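Local coordinates for ESX-5 secretion-associated protein EspG5 (Mycobacterium marinum, PDB 6VJ5) that acts as a dedicated chaperone for its cognate PE/PPE protein pairs, preventing their aggregation and supporting their ESX-5 secretion, at residues Val77-Arg91 with Asn114-Val128. Residues are numbered along the deposited sequence; the frame is centred on the assembly and turned at random.
Sequences VLAAPDLEVVALLSR and NEFRVVLARRGQHWV
The carbonyl oxygen of Arg-122 is gripped twice by the segment it faces: Asp-82 N reaches it at 2.8 Å in a bent hydrogen bond (138° at the hydrogen), while Leu-83 N adds a weak second bond. Two consecutive residues thus oppose one, a classic beta bulge at the start of strand 83-91. The bulged Asp-82 also reaches past the end of strand 115-123, its OD2 taking the N-H of Gly-124 almost straight at 3.2 Å, on the type II' turn Arg-123 to His-126; the same OD2 forms a merely long salt bridge with Arg-122 NH2. Beyond the bulge the strands run antiparallel as central neighbours in the large EspG sheet, whose strand 221-231 bonds the other edge of 83-91. On one face of the sheet Leu-83 CD2 touches CH2 of Trp-127 (3.8 Å), from the adjoining strand 126-133, and Arg-122 CG lies over that indole, toward its rim. On the other, Leu-88 CD2 presses on Arg-117 CG at 3.4 Å and lies over one face of the guanidinium, toward its rim; NE bridges to Glu-115. At the turn end of this second face helix 69-79 packs on the sheet: Leu-78 CD2 meets Ala-121 CB, and Val-77, CG1 trans to its own N (chi1 -169°), directs CG2 over the His-126 ring in a CH-pi contact, 4.0 Å from the centroid. At the far end Asn-114 ND2 donates to Arg-91 O at 3.0 Å from above the carbonyl plane, and also to Lys-93 O.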
loop_
_atom_site.group_PDB
_atom_site.type_symbol
_atom_site.label_atom_id
_atom_site.label_comp_id
_atom_site.label_asym_id
_atom_site.label_seq_id
_atom_site.Cartn_x
_atom_site.Cartn_y
_atom_site.Cartn_z
ATOM N N VAL C 77 -13.580 5.691 18.340
ATOM C CA VAL C 77 -13.763 7.136 18.278
ATOM C C VAL C 77 -12.788 7.740 17.276
ATOM O O VAL C 77 -13.180 8.494 16.376
ATOM C CB VAL C 77 -13.595 7.756 19.677
ATOM C CG1 VAL C 77 -14.052 9.208 19.677
ATOM C CG2 VAL C 77 -14.369 6.952 20.718
ATOM N N LEU C 78 -11.502 7.401 17.408
ATOM C CA LEU C 78 -10.505 7.860 16.445
ATOM C C LEU C 78 -10.871 7.421 15.031
ATOM O O LEU C 78 -10.640 8.150 14.058
ATOM C CB LEU C 78 -9.123 7.325 16.829
ATOM C CG LEU C 78 -8.654 7.543 18.268
ATOM C CD1 LEU C 78 -7.451 6.665 18.595
ATOM C CD2 LEU C 78 -8.312 9.008 18.513
ATOM N N ALA C 79 -11.464 6.230 14.903
ATOM C CA ALA C 79 -11.715 5.652 13.587
ATOM C C ALA C 79 -12.842 6.359 12.844
ATOM O O ALA C 79 -12.814 6.430 11.610
ATOM C CB ALA C 79 -12.037 4.164 13.725
ATOM N N ALA C 80 -13.845 6.874 13.556
ATOM C CA ALA C 80 -14.996 7.518 12.918
ATOM C C ALA C 80 -15.524 8.620 13.823
ATOM O O ALA C 80 -16.647 8.549 14.335
ATOM C CB ALA C 80 -16.087 6.495 12.606
ATOM N N PRO C 81 -14.738 9.670 14.031
ATOM C CA PRO C 81 -15.192 10.764 14.892
ATOM C C PRO C 81 -16.129 11.707 14.160
ATOM O O PRO C 81 -16.087 11.843 12.934
ATOM C CB PRO C 81 -13.887 11.472 15.274
ATOM C CG PRO C 81 -13.025 11.285 14.057
ATOM C CD PRO C 81 -13.383 9.909 13.496
ATOM N N ASP C 82 -17.008 12.341 14.936
ATOM C CA ASP C 82 -17.798 13.443 14.401
ATOM C C ASP C 82 -16.988 14.733 14.381
ATOM O O ASP C 82 -17.209 15.599 13.528
ATOM C CB ASP C 82 -19.070 13.631 15.227
ATOM C CG ASP C 82 -19.905 12.359 15.323
ATOM O OD1 ASP C 82 -20.169 11.718 14.281
ATOM O OD2 ASP C 82 -20.304 12.008 16.452
ATOM N N LEU C 83 -16.042 14.864 15.304
ATOM C CA LEU C 83 -15.227 16.056 15.457
ATOM C C LEU C 83 -13.809 15.642 15.805
ATOM O O LEU C 83 -13.598 14.728 16.609
ATOM C CB LEU C 83 -15.786 16.960 16.556
ATOM C CG LEU C 83 -15.037 18.259 16.836
ATOM C CD1 LEU C 83 -15.124 19.198 15.649
ATOM C CD2 LEU C 83 -15.594 18.912 18.093
ATOM N N GLU C 84 -12.842 16.304 15.176
ATOM C CA GLU C 84 -11.433 16.134 15.491
ATOM C C GLU C 84 -10.817 17.504 15.719
ATOM O O GLU C 84 -10.955 18.398 14.880
ATOM C CB GLU C 84 -10.682 15.401 14.375
ATOM C CG GLU C 84 -10.422 13.930 14.667
ATOM C CD GLU C 84 -10.037 13.148 13.428
ATOM O OE1 GLU C 84 -10.292 13.636 12.307
ATOM O OE2 GLU C 84 -9.479 12.041 13.573
ATOM N N VAL C 85 -10.179 17.673 16.872
ATOM C CA VAL C 85 -9.405 18.864 17.197
ATOM C C VAL C 85 -7.945 18.447 17.255
ATOM O O VAL C 85 -7.599 17.484 17.949
ATOM C CB VAL C 85 -9.854 19.490 18.528
ATOM C CG1 VAL C 85 -8.954 20.653 18.902
ATOM C CG2 VAL C 85 -11.301 19.956 18.435
ATOM N N VAL C 86 -7.096 19.151 16.517
ATOM C CA VAL C 86 -5.690 18.794 16.392
ATOM C C VAL C 86 -4.839 19.926 16.944
ATOM O O VAL C 86 -5.171 21.104 16.776
ATOM C CB VAL C 86 -5.310 18.498 14.926
ATOM C CG1 VAL C 86 -3.795 18.443 14.777
ATOM C CG2 VAL C 86 -5.952 17.201 14.467
ATOM N N ALA C 87 -3.731 19.558 17.588
ATOM C CA ALA C 87 -2.734 20.507 18.068
ATOM C C ALA C 87 -1.356 19.936 17.772
ATOM O O ALA C 87 -1.050 18.812 18.182
ATOM C CB ALA C 87 -2.895 20.771 19.567
ATOM N N LEU C 88 -0.534 20.696 17.056
ATOM C CA LEU C 88 0.848 20.324 16.781
ATOM C C LEU C 88 1.752 21.254 17.576
ATOM O O LEU C 88 1.672 22.477 17.419
ATOM C CB LEU C 88 1.160 20.425 15.289
ATOM C CG LEU C 88 0.123 19.812 14.345
ATOM C CD1 LEU C 88 0.455 20.158 12.900
ATOM C CD2 LEU C 88 0.032 18.309 14.554
ATOM N N LEU C 89 2.604 20.683 18.421
ATOM C CA LEU C 89 3.475 21.459 19.289
ATOM C C LEU C 89 4.927 21.141 18.980
ATOM O O LEU C 89 5.272 20.003 18.651
ATOM C CB LEU C 89 3.194 21.169 20.762
ATOM C CG LEU C 89 1.726 21.295 21.160
ATOM C CD1 LEU C 89 1.058 19.929 21.065
ATOM C CD2 LEU C 89 1.578 21.893 22.539
ATOM N N SER C 90 5.778 22.154 19.106
ATOM C CA SER C 90 7.193 21.981 18.831
ATOM C C SER C 90 8.027 22.674 19.895
ATOM O O SER C 90 7.629 23.690 20.472
ATOM C CB SER C 90 7.576 22.528 17.446
ATOM O OG SER C 90 7.201 23.889 17.318
ATOM N N ARG C 91 9.180 22.075 20.172
ATOM C CA ARG C 91 10.297 22.754 20.814
ATOM C C ARG C 91 11.157 23.347 19.705
ATOM O O ARG C 91 11.695 22.607 18.873
ATOM C CB ARG C 91 11.094 21.778 21.679
ATOM C CG ARG C 91 12.554 22.144 21.879
ATOM C CD ARG C 91 13.197 21.275 22.966
ATOM N NE ARG C 91 12.567 21.498 24.265
ATOM C CZ ARG C 91 11.730 20.649 24.855
ATOM N NH1 ARG C 91 11.424 19.491 24.281
ATOM N NH2 ARG C 91 11.204 20.956 26.030
ATOM N N ASN C 114 11.595 17.106 17.427
ATOM C CA ASN C 114 11.168 18.259 18.206
ATOM C C ASN C 114 9.656 18.442 18.208
ATOM O O ASN C 114 9.172 19.473 18.691
ATOM C CB ASN C 114 11.817 19.536 17.663
ATOM C CG ASN C 114 11.190 19.996 16.357
ATOM O OD1 ASN C 114 10.939 19.191 15.463
ATOM N ND2 ASN C 114 10.925 21.293 16.246
ATOM N N GLU C 115 8.903 17.480 17.676
ATOM C CA GLU C 115 7.474 17.636 17.445
ATOM C C GLU C 115 6.687 16.657 18.306
ATOM O O GLU C 115 7.106 15.515 18.516
ATOM C CB GLU C 115 7.137 17.429 15.959
ATOM C CG GLU C 115 6.034 18.335 15.443
ATOM C CD GLU C 115 5.806 18.207 13.947
ATOM O OE1 GLU C 115 4.757 17.662 13.554
ATOM O OE2 GLU C 115 6.667 18.660 13.162
ATOM N N PHE C 116 5.553 17.134 18.809
ATOM C CA PHE C 116 4.615 16.375 19.627
ATOM C C PHE C 116 3.237 16.605 19.018
ATOM O O PHE C 116 2.870 17.749 18.728
ATOM C CB PHE C 116 4.682 16.833 21.089
ATOM C CG PHE C 116 6.091 17.078 21.584
ATOM C CD1 PHE C 116 6.700 18.314 21.403
ATOM C CD2 PHE C 116 6.810 16.075 22.224
ATOM C CE1 PHE C 116 7.999 18.546 21.853
ATOM C CE2 PHE C 116 8.108 16.303 22.678
ATOM C CZ PHE C 116 8.700 17.541 22.491
ATOM N N ARG C 117 2.484 15.531 18.798
ATOM C CA ARG C 117 1.238 15.605 18.038
ATOM C C ARG C 117 0.080 15.114 18.891
ATOM O O ARG C 117 0.091 13.972 19.362
ATOM C CB ARG C 117 1.335 14.788 16.748
ATOM C CG ARG C 117 1.868 15.581 15.557
ATOM C CD ARG C 117 2.797 14.755 14.665
ATOM N NE ARG C 117 3.282 15.558 13.545
ATOM C CZ ARG C 117 2.729 15.583 12.334
ATOM N NH1 ARG C 117 1.670 14.831 12.058
ATOM N NH2 ARG C 117 3.245 16.360 11.393
ATOM N N VAL C 118 -0.920 15.977 19.069
ATOM C CA VAL C 118 -2.067 15.720 19.934
ATOM C C VAL C 118 -3.338 15.773 19.093
ATOM O O VAL C 118 -3.651 16.811 18.494
ATOM C CB VAL C 118 -2.151 16.736 21.086
ATOM C CG1 VAL C 118 -3.453 16.553 21.853
ATOM C CG2 VAL C 118 -0.956 16.619 22.008
ATOM N N VAL C 119 -4.092 14.678 19.087
ATOM C CA VAL C 119 -5.394 14.614 18.435
ATOM C C VAL C 119 -6.454 14.351 19.497
ATOM O O VAL C 119 -6.316 13.428 20.308
ATOM C CB VAL C 119 -5.431 13.532 17.340
ATOM C CG1 VAL C 119 -6.801 13.477 16.690
ATOM C CG2 VAL C 119 -4.362 13.808 16.300
ATOM N N LEU C 120 -7.509 15.163 19.483
ATOM C CA LEU C 120 -8.654 15.023 20.376
ATOM C C LEU C 120 -9.851 14.659 19.507
ATOM O O LEU C 120 -10.301 15.470 18.691
ATOM C CB LEU C 120 -8.913 16.311 21.149
ATOM C CG LEU C 120 -7.796 16.845 22.038
ATOM C CD1 LEU C 120 -8.024 18.330 22.300
ATOM C CD2 LEU C 120 -7.733 16.085 23.346
ATOM N N ALA C 121 -10.373 13.451 19.682
ATOM C CA ALA C 121 -11.469 12.952 18.868
ATOM C C ALA C 121 -12.737 12.835 19.701
ATOM O O ALA C 121 -12.687 12.579 20.907
ATOM C CB ALA C 121 -11.121 11.591 18.257
ATOM N N ARG C 122 -13.879 13.031 19.051
ATOM C CA ARG C 122 -15.169 12.918 19.715
ATOM C C ARG C 122 -16.120 12.099 18.857
ATOM O O ARG C 122 -16.183 12.271 17.636
ATOM C CB ARG C 122 -15.786 14.295 19.989
ATOM C CG ARG C 122 -16.943 14.283 20.981
ATOM C CD ARG C 122 -17.888 15.449 20.720
ATOM N NE ARG C 122 -18.852 15.121 19.674
ATOM C CZ ARG C 122 -19.364 15.998 18.815
ATOM N NH1 ARG C 122 -18.998 17.272 18.859
ATOM N NH2 ARG C 122 -20.238 15.596 17.903
ATOM N N ARG C 123 -16.850 11.198 19.508
ATOM C CA ARG C 123 -17.963 10.480 18.904
ATOM C C ARG C 123 -19.111 10.526 19.897
ATOM O O ARG C 123 -19.000 9.976 21.000
ATOM C CB ARG C 123 -17.589 9.035 18.575
ATOM C CG ARG C 123 -18.527 8.363 17.581
ATOM C CD ARG C 123 -18.145 6.903 17.381
ATOM N NE ARG C 123 -18.518 6.415 16.056
ATOM C CZ ARG C 123 -18.526 5.133 15.701
ATOM N NH1 ARG C 123 -18.188 4.195 16.577
ATOM N NH2 ARG C 123 -18.878 4.788 14.470
ATOM N N GLY C 124 -20.190 11.209 19.527
ATOM C CA GLY C 124 -21.276 11.448 20.456
ATOM C C GLY C 124 -20.843 12.335 21.603
ATOM O O GLY C 124 -20.686 13.546 21.431
ATOM N N GLN C 125 -20.654 11.742 22.782
ATOM C CA GLN C 125 -20.099 12.446 23.932
ATOM C C GLN C 125 -18.822 11.782 24.433
ATOM O O GLN C 125 -18.321 12.141 25.506
ATOM C CB GLN C 125 -21.130 12.522 25.064
ATOM C CG GLN C 125 -22.428 13.230 24.696
ATOM C CD GLN C 125 -23.518 12.265 24.264
ATOM O OE1 GLN C 125 -24.062 12.378 23.166
ATOM N NE2 GLN C 125 -23.847 11.313 25.131
ATOM N N HIS C 126 -18.298 10.806 23.698
ATOM C CA HIS C 126 -17.075 10.108 24.074
ATOM C C HIS C 126 -15.887 10.874 23.501
ATOM O O HIS C 126 -15.706 10.931 22.280
ATOM C CB HIS C 126 -17.120 8.672 23.560
ATOM C CG HIS C 126 -16.103 7.774 24.185
ATOM N ND1 HIS C 126 -16.025 6.427 23.903
ATOM C CD2 HIS C 126 -15.117 8.030 25.076
ATOM C CE1 HIS C 126 -15.034 5.892 24.593
ATOM N NE2 HIS C 126 -14.467 6.843 25.313
ATOM N N TRP C 127 -15.089 11.477 24.384
ATOM C CA TRP C 127 -13.905 12.234 23.993
ATOM C C TRP C 127 -12.665 11.392 24.271
ATOM O O TRP C 127 -12.447 10.958 25.408
ATOM C CB TRP C 127 -13.815 13.563 24.748
ATOM C CG TRP C 127 -14.570 14.690 24.108
ATOM C CD1 TRP C 127 -15.837 15.098 24.403
ATOM C CD2 TRP C 127 -14.100 15.557 23.067
ATOM N NE1 TRP C 127 -16.187 16.163 23.608
ATOM C CE2 TRP C 127 -15.137 16.467 22.782
ATOM C CE3 TRP C 127 -12.903 15.653 22.350
ATOM C CZ2 TRP C 127 -15.015 17.457 21.808
ATOM C CZ3 TRP C 127 -12.784 16.639 21.385
ATOM C CH2 TRP C 127 -13.835 17.527 21.123
ATOM N N VAL C 128 -11.849 11.178 23.240
ATOM C CA VAL C 128 -10.654 10.348 23.330
ATOM C C VAL C 128 -9.442 11.168 22.911
ATOM O O VAL C 128 -9.537 12.069 22.071
ATOM C CB VAL C 128 -10.797 9.079 22.458
ATOM C CG1 VAL C 128 -9.485 8.319 22.369
ATOM C CG2 VAL C 128 -11.905 8.178 23.009
#